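Local coordinates for protein KLLA0C04147p (Kluyveromyces lactis, PDB 5H2D) that binds ergosterol through its C-terminal OSBP-related (ORD) domain, the part described here, and probably transfers sterols between membranes, at residues L86-S91 and L99-I104; W161-E166 and W186-R191; L200-K205 and V229-G234. All coordinates share one frame; numbering follows the deposited sequence.

Contact 1 of 3, residues L86-S91 and L99-I104; sequences LNQAAS and LLYVAI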
loop_
_atom_site.group_PDB
_atom_site.type_symbol
_atom_site.label_atom_id
_atom_site.label_comp_id
_atom_site.label_asym_id
_atom_site.label_seq_id
_atom_site.Cartn_x
_atom_site.Cartn_y
_atom_site.Cartn_z
ATOM N N LEU A 86 -9.660 4.018 -9.616
ATOM C CA LEU A 86 -10.272 2.720 -9.850
ATOM C C LEU A 86 -11.760 2.844 -10.154
ATOM O O LEU A 86 -12.291 2.036 -10.922
ATOM C CB LEU A 86 -10.022 1.804 -8.651
ATOM C CG LEU A 86 -8.535 1.510 -8.425
ATOM C CD1 LEU A 86 -8.406 0.556 -7.258
ATOM C CD2 LEU A 86 -7.906 0.928 -9.675
ATOM N N ASN A 87 -12.435 3.839 -9.573
ATOM C CA ASN A 87 -13.819 4.110 -9.953
ATOM C C ASN A 87 -13.885 4.700 -11.348
ATOM O O ASN A 87 -14.791 4.371 -12.125
ATOM C CB ASN A 87 -14.465 5.045 -8.944
ATOM C CG ASN A 87 -14.682 4.374 -7.627
ATOM O OD1 ASN A 87 -15.075 3.203 -7.584
ATOM N ND2 ASN A 87 -14.400 5.085 -6.540
ATOM N N GLN A 88 -12.939 5.578 -11.685
ATOM C CA GLN A 88 -12.830 6.025 -13.067
ATOM C C GLN A 88 -12.649 4.832 -13.996
ATOM O O GLN A 88 -13.337 4.712 -15.015
ATOM C CB GLN A 88 -11.671 7.011 -13.216
ATOM C CG GLN A 88 -11.884 8.345 -12.531
ATOM C CD GLN A 88 -10.818 9.344 -12.914
ATOM O OE1 GLN A 88 -9.636 9.106 -12.703
ATOM N NE2 GLN A 88 -11.230 10.458 -13.512
ATOM N N ALA A 89 -11.740 3.920 -13.649
ATOM C CA ALA A 89 -11.519 2.733 -14.467
ATOM C C ALA A 89 -12.821 1.966 -14.686
ATOM O O ALA A 89 -13.132 1.552 -15.810
ATOM C CB ALA A 89 -10.468 1.831 -13.815
ATOM N N ALA A 90 -13.600 1.775 -13.616
ATOM C CA ALA A 90 -14.836 1.009 -13.727
ATOM C C ALA A 90 -15.818 1.646 -14.699
ATOM O O ALA A 90 -16.687 0.945 -15.232
ATOM C CB ALA A 90 -15.498 0.860 -12.354
ATOM N N SER A 91 -15.688 2.947 -14.952
ATOM C CA SER A 91 -16.670 3.667 -15.755
ATOM C C SER A 91 -16.441 3.542 -17.258
ATOM O O SER A 91 -17.316 3.948 -18.035
ATOM C CB SER A 91 -16.671 5.145 -15.360
ATOM O OG SER A 91 -15.533 5.808 -15.877
ATOM N N LEU A 99 -7.761 -0.857 -18.199
ATOM C CA LEU A 99 -6.410 -1.276 -17.843
ATOM C C LEU A 99 -5.466 -0.082 -17.731
ATOM O O LEU A 99 -4.609 -0.045 -16.846
ATOM C CB LEU A 99 -5.882 -2.293 -18.855
ATOM C CG LEU A 99 -4.476 -2.835 -18.611
ATOM C CD1 LEU A 99 -4.291 -3.273 -17.143
ATOM C CD2 LEU A 99 -4.122 -3.980 -19.550
ATOM N N LEU A 100 -5.596 0.901 -18.624
ATOM C CA LEU A 100 -4.758 2.093 -18.521
ATOM C C LEU A 100 -4.891 2.737 -17.146
ATOM O O LEU A 100 -3.889 3.098 -16.507
ATOM C CB LEU A 100 -5.130 3.095 -19.616
ATOM C CG LEU A 100 -4.438 4.463 -19.550
ATOM C CD1 LEU A 100 -2.932 4.327 -19.790
ATOM C CD2 LEU A 100 -5.069 5.439 -20.529
ATOM N N TYR A 101 -6.127 2.902 -16.682
ATOM C CA TYR A 101 -6.336 3.557 -15.397
ATOM C C TYR A 101 -5.942 2.656 -14.229
ATOM O O TYR A 101 -5.426 3.157 -13.223
ATOM C CB TYR A 101 -7.782 4.048 -15.299
ATOM C CG TYR A 101 -7.964 5.392 -15.984
ATOM C CD1 TYR A 101 -7.801 5.518 -17.361
ATOM C CD2 TYR A 101 -8.288 6.528 -15.259
ATOM C CE1 TYR A 101 -7.944 6.740 -17.988
ATOM C CE2 TYR A 101 -8.433 7.756 -15.877
ATOM C CZ TYR A 101 -8.269 7.852 -17.248
ATOM O OH TYR A 101 -8.418 9.062 -17.895
ATOM N N VAL A 102 -6.147 1.338 -14.345
ATOM C CA VAL A 102 -5.604 0.413 -13.345
ATOM C C VAL A 102 -4.093 0.573 -13.253
ATOM O O VAL A 102 -3.523 0.672 -12.154
ATOM C CB VAL A 102 -5.998 -1.043 -13.673
ATOM C CG1 VAL A 102 -5.145 -2.033 -12.869
ATOM C CG2 VAL A 102 -7.473 -1.281 -13.387
ATOM N N ALA A 103 -3.417 0.608 -14.407
ATOM C CA ALA A 103 -1.965 0.734 -14.424
ATOM C C ALA A 103 -1.521 2.024 -13.760
ATOM O O ALA A 103 -0.572 2.038 -12.968
ATOM C CB ALA A 103 -1.446 0.687 -15.860
ATOM N N ILE A 104 -2.168 3.133 -14.111
ATOM C CA ILE A 104 -1.740 4.390 -13.516
ATOM C C ILE A 104 -2.056 4.402 -12.025
ATOM O O ILE A 104 -1.274 4.935 -11.231
ATOM C CB ILE A 104 -2.340 5.572 -14.293
ATOM C CG1 ILE A 104 -1.691 5.602 -15.682
ATOM C CG2 ILE A 104 -2.084 6.884 -13.563
ATOM C CD1 ILE A 104 -2.358 6.512 -16.692
#
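Tyr101 and Val102 of helix 95-108 face Leu86, Gln88 and Ala89 of helix 84-90 across a small interface that buries 219 Å² in all. Tyr101 supplies the largest share. Its CB rests on the methyl of Ala89, with CB to CB at 3.8 Å, and here the two backbones draw close, the CA atoms of Ala89 and Tyr101 being 5.3 Å apart. CG of Tyr101 stands anti to the carbonyl carbon (chi1 -83°), and the side chain crosses that of Gln88 obliquely. The Gln88 chain, extended beyond CG, brings OE1 to the ring edge, in the ring plane and 3.7 Å from Tyr101 CE2, while its amide is turned almost perpendicular to the ring (83° between planes). There the partly negative OE1 probably meets the weakly positive C-H rim of the ring. The backbone oxygen of Gln88 accepts both Ser91 N and Ser91 OG, the latter at 2.6 Å, which holds the serine hydroxyl against the Gln88 carbonyl. Phe92 and Phe315 also meet Tyr101, which is buried although Gln88 is exposed. One residue on, Val102 touches through a single branch: CG2 lies 4.3 Å from Ala89 CB and equally 4.3 Å from Leu86 CD2. The end of the Leu86 side chain reaches back toward Val102, although its CB points away from the partner helix. Ala103 and Ile104 turn to other neighbours, among them Cys237 and Phe269 of the surrounding strands. With axes 8.4 Å apart at closest approach and directions 171° apart, the two segments form an antiparallel helical hairpin of the kind that, in OSBP-related domains, packs inside the incomplete antiparallel beta barrel.

Contact 2 of 3, residues W161-E166 and W186-R191; sequences WDFFGE and WYLTIR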
loop_
_atom_site.group_PDB
_atom_site.type_symbol
_atom_site.label_atom_id
_atom_site.label_comp_id
_atom_site.label_asym_id
_atom_site.label_seq_id
_atom_site.Cartn_x
_atom_site.Cartn_y
_atom_site.Cartn_z
ATOM N N TRP A 161 -14.861 -2.151 -7.063
ATOM C CA TRP A 161 -13.544 -2.767 -7.181
ATOM C C TRP A 161 -13.129 -3.350 -5.835
ATOM O O TRP A 161 -13.537 -2.859 -4.780
ATOM C CB TRP A 161 -12.478 -1.765 -7.660
ATOM C CG TRP A 161 -12.414 -0.498 -6.834
ATOM C CD1 TRP A 161 -13.060 0.678 -7.087
ATOM C CD2 TRP A 161 -11.658 -0.284 -5.630
ATOM N NE1 TRP A 161 -12.764 1.609 -6.119
ATOM C CE2 TRP A 161 -11.905 1.042 -5.210
ATOM C CE3 TRP A 161 -10.801 -1.084 -4.872
ATOM C CZ2 TRP A 161 -11.324 1.584 -4.060
ATOM C CZ3 TRP A 161 -10.222 -0.542 -3.728
ATOM C CH2 TRP A 161 -10.493 0.775 -3.330
ATOM N N ASP A 162 -12.329 -4.409 -5.896
ATOM C CA ASP A 162 -11.640 -4.960 -4.738
ATOM C C ASP A 162 -10.143 -4.908 -5.000
ATOM O O ASP A 162 -9.695 -4.815 -6.147
ATOM C CB ASP A 162 -12.055 -6.409 -4.458
ATOM C CG ASP A 162 -13.550 -6.575 -4.326
ATOM O OD1 ASP A 162 -14.202 -5.712 -3.698
ATOM O OD2 ASP A 162 -14.065 -7.571 -4.885
ATOM N N PHE A 163 -9.357 -4.982 -3.927
ATOM C CA PHE A 163 -7.901 -4.931 -4.047
ATOM C C PHE A 163 -7.313 -5.680 -2.863
ATOM O O PHE A 163 -7.523 -5.279 -1.716
ATOM C CB PHE A 163 -7.391 -3.487 -4.075
ATOM C CG PHE A 163 -5.897 -3.357 -4.273
ATOM C CD1 PHE A 163 -5.241 -4.053 -5.286
ATOM C CD2 PHE A 163 -5.160 -2.477 -3.490
ATOM C CE1 PHE A 163 -3.859 -3.902 -5.483
ATOM C CE2 PHE A 163 -3.796 -2.324 -3.693
ATOM C CZ PHE A 163 -3.147 -3.040 -4.682
ATOM N N PHE A 164 -6.553 -6.737 -3.127
ATOM C CA PHE A 164 -5.959 -7.485 -2.026
ATOM C C PHE A 164 -4.628 -8.069 -2.466
ATOM O O PHE A 164 -4.351 -8.221 -3.659
ATOM C CB PHE A 164 -6.901 -8.589 -1.505
ATOM C CG PHE A 164 -7.201 -9.695 -2.503
ATOM C CD1 PHE A 164 -6.365 -10.800 -2.607
ATOM C CD2 PHE A 164 -8.356 -9.657 -3.277
ATOM C CE1 PHE A 164 -6.661 -11.839 -3.505
ATOM C CE2 PHE A 164 -8.652 -10.700 -4.172
ATOM C CZ PHE A 164 -7.805 -11.774 -4.271
ATOM N N GLY A 165 -3.788 -8.373 -1.487
ATOM C CA GLY A 165 -2.532 -9.015 -1.830
ATOM C C GLY A 165 -1.668 -9.215 -0.613
ATOM O O GLY A 165 -2.083 -8.981 0.528
ATOM N N GLU A 166 -0.457 -9.702 -0.878
ATOM C CA GLU A 166 0.503 -10.054 0.155
ATOM C C GLU A 166 1.656 -9.065 0.111
ATOM O O GLU A 166 2.276 -8.885 -0.939
ATOM C CB GLU A 166 1.035 -11.475 -0.064
ATOM C CG GLU A 166 2.088 -11.922 0.939
ATOM C CD GLU A 166 2.670 -13.289 0.599
ATOM O OE1 GLU A 166 2.573 -14.209 1.432
ATOM O OE2 GLU A 166 3.224 -13.446 -0.506
ATOM N N TRP A 186 -0.387 -9.106 -6.198
ATOM C CA TRP A 186 -1.502 -8.208 -5.917
ATOM C C TRP A 186 -2.652 -8.462 -6.886
ATOM O O TRP A 186 -2.434 -8.724 -8.074
ATOM C CB TRP A 186 -1.022 -6.755 -5.982
ATOM C CG TRP A 186 -0.045 -6.559 -4.873
ATOM C CD1 TRP A 186 1.300 -6.778 -4.922
ATOM C CD2 TRP A 186 -0.351 -6.221 -3.516
ATOM N NE1 TRP A 186 1.857 -6.554 -3.692
ATOM C CE2 TRP A 186 0.862 -6.212 -2.808
ATOM C CE3 TRP A 186 -1.531 -5.887 -2.843
ATOM C CZ2 TRP A 186 0.931 -5.899 -1.454
ATOM C CZ3 TRP A 186 -1.460 -5.581 -1.492
ATOM C CH2 TRP A 186 -0.237 -5.577 -0.816
ATOM N N TYR A 187 -3.875 -8.397 -6.364
ATOM C CA TYR A 187 -5.085 -8.787 -7.080
ATOM C C TYR A 187 -6.037 -7.610 -7.085
ATOM O O TYR A 187 -6.464 -7.155 -6.018
ATOM C CB TYR A 187 -5.771 -9.970 -6.398
ATOM C CG TYR A 187 -5.039 -11.288 -6.402
ATOM C CD1 TYR A 187 -3.927 -11.500 -5.587
ATOM C CD2 TYR A 187 -5.492 -12.353 -7.182
ATOM C CE1 TYR A 187 -3.264 -12.722 -5.574
ATOM C CE2 TYR A 187 -4.833 -13.581 -7.176
ATOM C CZ TYR A 187 -3.726 -13.765 -6.367
ATOM O OH TYR A 187 -3.076 -14.985 -6.348
ATOM N N LEU A 188 -6.423 -7.148 -8.269
ATOM C CA LEU A 188 -7.297 -5.992 -8.382
ATOM C C LEU A 188 -8.494 -6.396 -9.231
ATOM O O LEU A 188 -8.328 -6.780 -10.393
ATOM C CB LEU A 188 -6.544 -4.799 -8.975
ATOM C CG LEU A 188 -7.121 -3.421 -8.649
ATOM C CD1 LEU A 188 -6.049 -2.345 -8.760
ATOM C CD2 LEU A 188 -8.286 -3.104 -9.579
ATOM N N THR A 189 -9.679 -6.377 -8.623
ATOM C CA THR A 189 -10.913 -6.805 -9.267
ATOM C C THR A 189 -11.731 -5.575 -9.620
ATOM O O THR A 189 -11.950 -4.709 -8.768
ATOM C CB THR A 189 -11.723 -7.724 -8.348
ATOM O OG1 THR A 189 -10.963 -8.896 -8.041
ATOM C CG2 THR A 189 -13.033 -8.136 -9.026
ATOM N N ILE A 190 -12.187 -5.492 -10.872
ATOM C CA ILE A 190 -13.040 -4.396 -11.315
ATOM C C ILE A 190 -14.402 -4.976 -11.664
ATOM O O ILE A 190 -14.480 -6.015 -12.323
ATOM C CB ILE A 190 -12.454 -3.646 -12.523
ATOM C CG1 ILE A 190 -11.156 -2.917 -12.153
ATOM C CG2 ILE A 190 -13.492 -2.657 -13.066
ATOM C CD1 ILE A 190 -11.363 -1.677 -11.298
ATOM N N ARG A 191 -15.463 -4.313 -11.198
ATOM C CA ARG A 191 -16.835 -4.584 -11.630
ATOM C C ARG A 191 -17.267 -3.456 -12.564
ATOM O O ARG A 191 -17.718 -2.404 -12.092
ATOM C CB ARG A 191 -17.775 -4.682 -10.424
ATOM C CG ARG A 191 -17.663 -6.001 -9.665
ATOM C CD ARG A 191 -18.430 -5.983 -8.351
ATOM N NE ARG A 191 -17.722 -5.254 -7.303
ATOM C CZ ARG A 191 -16.699 -5.750 -6.605
ATOM N NH1 ARG A 191 -16.243 -6.973 -6.847
ATOM N NH2 ARG A 191 -16.122 -5.012 -5.666
HETATM O O HOH W 1 -12.804 -9.688 -5.594
#
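Asp162 and Arg191 join in a two-pronged, end-on salt bridge: NH2 of Arg191 donates to Asp162 OD1 at 2.8 Å and NH1 of Arg191 to Asp162 OD2 at 3.0 Å. Both oxygens lie close to the guanidinium plane but are met from well above the carboxylate plane, the two planes being 47° apart. A water bonded to Asp162 OD2 at 2.6 Å also reaches Thr189 OG1. An alanine here removes the carboxylate, and would probably leave Arg191 NH2 without its acidic mate, the guanidinium leaning on Glu198 and backbone carbonyls, and the water held less firmly beside Thr189. On the same face of the sheet, the rings of Phe164 and Tyr187 run nearly parallel (10°) but slide apart, so that Phe164 CE1 sits over the rim of the Tyr187 ring, 3.4 Å from Tyr187 CG. Phe164 adopts the crowded position, CG between backbone N and carbonyl carbon (chi1 65°), and one face of its ring takes a CH-pi contact from Tyr187 CB. Strands 161-173 and 178-190 form an antiparallel beta hairpin in the incomplete beta barrel of the ORD; Asp162 with Thr189 and Phe164 with Tyr187 are hydrogen-bonded pairs, each with two backbone bonds. On the other face, Phe163 CD1 packs on Leu188 CG at 3.9 Å and Trp161 CB on Ile190 CD1. Gly165 lays its CA over the six-membered ring of Trp186, 3.9 Å from the centroid; a CB there would clash with Trp186 CE3. Further out, Glu198 makes a second salt bridge to Arg191 NH1, and the carbonyl oxygens of Ser158 and Pro159 accept from Arg191 NH2 and NE. Trp155 stacks on Phe164, while Thr408 bonds the hydroxyl of Tyr187.

Contact 3 of 3, residues L200-K205 and V229-G234; sequences LYTYKK and VNHNTG. With ERG (ergosterol), chain B.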
loop_
_atom_site.group_PDB
_atom_site.type_symbol
_atom_site.label_atom_id
_atom_site.label_comp_id
_atom_site.label_asym_id
_atom_site.label_seq_id
_atom_site.Cartn_x
_atom_site.Cartn_y
_atom_site.Cartn_z
ATOM N N LEU A 200 -10.430 -9.683 -13.246
ATOM C CA LEU A 200 -9.306 -9.737 -12.315
ATOM C C LEU A 200 -8.022 -9.291 -12.994
ATOM O O LEU A 200 -7.622 -9.869 -14.009
ATOM C CB LEU A 200 -9.113 -11.152 -11.772
ATOM C CG LEU A 200 -7.857 -11.369 -10.924
ATOM C CD1 LEU A 200 -7.953 -10.554 -9.634
ATOM C CD2 LEU A 200 -7.651 -12.849 -10.618
ATOM N N TYR A 201 -7.350 -8.303 -12.401
ATOM C CA TYR A 201 -6.003 -7.906 -12.786
ATOM C C TYR A 201 -5.025 -8.381 -11.717
ATOM O O TYR A 201 -5.338 -8.332 -10.525
ATOM C CB TYR A 201 -5.901 -6.386 -12.925
ATOM C CG TYR A 201 -6.851 -5.750 -13.921
ATOM C CD1 TYR A 201 -8.168 -5.439 -13.576
ATOM C CD2 TYR A 201 -6.414 -5.423 -15.195
ATOM C CE1 TYR A 201 -9.019 -4.838 -14.491
ATOM C CE2 TYR A 201 -7.258 -4.836 -16.114
ATOM C CZ TYR A 201 -8.555 -4.542 -15.759
ATOM O OH TYR A 201 -9.392 -3.943 -16.686
ATOM N N THR A 202 -3.846 -8.848 -12.125
ATOM C CA THR A 202 -2.795 -9.162 -11.158
ATOM C C THR A 202 -1.462 -8.565 -11.597
ATOM O O THR A 202 -1.211 -8.370 -12.793
ATOM C CB THR A 202 -2.621 -10.679 -10.939
ATOM O OG1 THR A 202 -2.294 -11.312 -12.183
ATOM C CG2 THR A 202 -3.888 -11.308 -10.374
ATOM N N TYR A 203 -0.605 -8.281 -10.614
ATOM C CA TYR A 203 0.717 -7.702 -10.859
ATOM C C TYR A 203 1.535 -7.776 -9.579
ATOM O O TYR A 203 1.010 -8.058 -8.497
ATOM C CB TYR A 203 0.616 -6.254 -11.336
ATOM C CG TYR A 203 0.185 -5.299 -10.257
ATOM C CD1 TYR A 203 -1.145 -5.205 -9.869
ATOM C CD2 TYR A 203 1.124 -4.493 -9.622
ATOM C CE1 TYR A 203 -1.529 -4.312 -8.860
ATOM C CE2 TYR A 203 0.760 -3.620 -8.636
ATOM C CZ TYR A 203 -0.552 -3.532 -8.255
ATOM O OH TYR A 203 -0.868 -2.629 -7.264
ATOM N N LYS A 204 2.843 -7.527 -9.716
ATOM C CA LYS A 204 3.741 -7.326 -8.586
ATOM C C LYS A 204 4.303 -5.912 -8.609
ATOM O O LYS A 204 4.518 -5.322 -9.672
ATOM C CB LYS A 204 4.894 -8.335 -8.586
ATOM C CG LYS A 204 4.420 -9.756 -8.411
ATOM C CD LYS A 204 5.568 -10.714 -8.243
ATOM C CE LYS A 204 5.052 -12.068 -7.796
ATOM N NZ LYS A 204 6.169 -12.975 -7.388
ATOM N N LYS A 205 4.561 -5.378 -7.423
ATOM C CA LYS A 205 5.003 -4.006 -7.265
ATOM C C LYS A 205 6.474 -3.849 -7.638
ATOM O O LYS A 205 7.250 -4.806 -7.581
ATOM C CB LYS A 205 4.776 -3.560 -5.821
ATOM C CG LYS A 205 3.295 -3.459 -5.447
ATOM C CD LYS A 205 3.131 -3.186 -3.953
ATOM C CE LYS A 205 1.670 -2.946 -3.598
ATOM N NZ LYS A 205 1.492 -2.755 -2.126
ATOM N N VAL A 229 -1.770 -8.062 -15.901
ATOM C CA VAL A 229 -2.534 -8.878 -16.838
ATOM C C VAL A 229 -3.993 -8.899 -16.411
ATOM O O VAL A 229 -4.310 -9.035 -15.222
ATOM C CB VAL A 229 -1.958 -10.305 -16.952
ATOM C CG1 VAL A 229 -0.549 -10.246 -17.514
ATOM C CG2 VAL A 229 -1.941 -11.000 -15.618
ATOM N N ASN A 230 -4.885 -8.739 -17.387
ATOM C CA ASN A 230 -6.313 -8.924 -17.166
ATOM C C ASN A 230 -6.629 -10.374 -17.490
ATOM O O ASN A 230 -6.585 -10.775 -18.659
ATOM C CB ASN A 230 -7.132 -7.971 -18.029
ATOM C CG ASN A 230 -8.626 -8.129 -17.813
ATOM O OD1 ASN A 230 -9.122 -9.236 -17.585
ATOM N ND2 ASN A 230 -9.350 -7.023 -17.869
ATOM N N HIS A 231 -6.928 -11.168 -16.462
ATOM C CA HIS A 231 -7.097 -12.599 -16.674
ATOM C C HIS A 231 -8.358 -12.929 -17.449
ATOM O O HIS A 231 -8.500 -14.064 -17.918
ATOM C CB HIS A 231 -7.104 -13.331 -15.337
ATOM C CG HIS A 231 -5.781 -13.307 -14.643
ATOM N ND1 HIS A 231 -4.859 -14.326 -14.753
ATOM C CD2 HIS A 231 -5.217 -12.373 -13.841
ATOM C CE1 HIS A 231 -3.788 -14.026 -14.038
ATOM N NE2 HIS A 231 -3.982 -12.846 -13.475
ATOM N N ASN A 232 -9.263 -11.973 -17.601
ATOM C CA ASN A 232 -10.521 -12.238 -18.271
ATOM C C ASN A 232 -10.506 -11.877 -19.751
ATOM O O ASN A 232 -11.204 -12.536 -20.530
ATOM C CB ASN A 232 -11.656 -11.493 -17.557
ATOM C CG ASN A 232 -11.919 -12.035 -16.154
ATOM O OD1 ASN A 232 -11.153 -11.787 -15.216
ATOM N ND2 ASN A 232 -13.011 -12.772 -16.005
ATOM N N THR A 233 -9.703 -10.900 -20.185
ATOM C CA THR A 233 -9.917 -10.377 -21.547
ATOM C C THR A 233 -9.037 -10.850 -22.744
ATOM O O THR A 233 -9.597 -11.033 -23.824
ATOM C CB THR A 233 -9.899 -8.825 -21.541
ATOM O OG1 THR A 233 -8.740 -8.328 -20.863
ATOM C CG2 THR A 233 -11.167 -8.293 -20.875
ATOM N N GLY A 234 -7.719 -11.039 -22.647
ATOM C CA GLY A 234 -6.858 -10.689 -21.538
ATOM C C GLY A 234 -5.803 -9.679 -22.005
ATOM O O GLY A 234 -4.721 -10.011 -22.511
HETATM C C1 ERG B . 6.587 0.977 -1.180
HETATM C C2 ERG B . 5.113 0.881 -1.567
HETATM C C3 ERG B . 4.624 -0.479 -1.144
HETATM C C4 ERG B . 4.787 -0.657 0.366
HETATM C C5 ERG B . 6.120 -0.371 0.812
HETATM C C6 ERG B . 6.627 -1.067 1.901
HETATM C C7 ERG B . 7.894 -0.806 2.449
HETATM C C8 ERG B . 8.710 0.196 1.915
HETATM C C9 ERG B . 8.326 0.779 0.672
HETATM C C10 ERG B . 6.814 0.767 0.324
HETATM C C11 ERG B . 8.992 2.191 0.383
HETATM C C12 ERG B . 10.447 2.278 0.852
HETATM C C13 ERG B . 10.497 1.873 2.340
HETATM C C14 ERG B . 10.072 0.388 2.369
HETATM C C15 ERG B . 10.402 -0.003 3.795
HETATM C C16 ERG B . 11.721 0.762 4.103
HETATM C C17 ERG B . 11.918 1.716 2.892
HETATM C C18 ERG B . 9.639 2.789 3.242
HETATM C C19 ERG B . 6.160 1.935 1.113
HETATM C C20 ERG B . 12.670 2.982 3.362
HETATM C C21 ERG B . 12.855 4.040 2.280
HETATM C C22 ERG B . 14.039 2.506 3.828
HETATM C C23 ERG B . 14.423 2.597 5.271
HETATM C C24 ERG B . 15.790 2.080 5.720
HETATM C C25 ERG B . 16.374 3.072 6.734
HETATM C C26 ERG B . 16.552 4.426 6.038
HETATM C C27 ERG B . 17.752 2.634 7.257
HETATM C C28 ERG B . 15.557 0.718 6.344
HETATM O O1 ERG B . 3.214 -0.660 -1.530
HETATM O O HOH W 2 -8.160 -4.984 -19.448
#
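Antiparallel pairing of Tyr201 and Thr202 with Asn230 and Val229 joins two strands in the antiparallel beta barrel of the OSBP-related domain, and the first of them leads straight to the ergosterol pocket. There Lys205, its chain extended, donates from NZ to O1 of ergosterol at 2.8 Å; Asp79 forms a salt bridge with the same ammonium. Thr202 and Val229 make the hydrogen-bonded pair, Thr202 N to Val229 O and Val229 N to Thr202 O. Beyond it His231 N bonds Leu200 O at 2.9 Å, nearly along the C=O axis. Asn230 CB and CG lie against the Tyr201 ring, CG over one face, with amide and ring planes 61° apart. A water links Tyr201 OH to Asn230 ND2, and both of those atoms also bond the carboxylate of Glu199. Asn230 OD1 accepts from Asn232 N at 2.7 Å, an Asx turn that bends the chain as it leaves the strand, and the N-H of Leu200 comes to Asn232 OD1 from above the plane of the Asn232 amide carbonyl. The imidazole of His231 runs beside Leu200 and crosses Thr202 at about a right angle, its NE2 in a short hydrogen bond, 2.6 Å, with Thr202 OG1.

From the N terminus, contact 1 comes first and closes the short connection between helices 84-90 and 95-108. Contact 2 follows, closing the hairpin of strands 161-173 and 178-190, and contact 3 then brings the end of strand 219-230 back to strand 199-203 after 23 intervening residues. The three lie in series, none nested in or crossing another. Strands 178-190 and 199-203 are neighbours, probably joined by Leu188 O with Tyr201 N and by Trp186 N with Tyr203 O, which makes contacts 2 and 3 adjoining pieces of one wall. The helices sit against it: Leu86 packs on Trp161 and Leu188, and Leu99 and Val102 on Tyr201. Trp186 meets Lys205 in a cation-pi contact near the sterol.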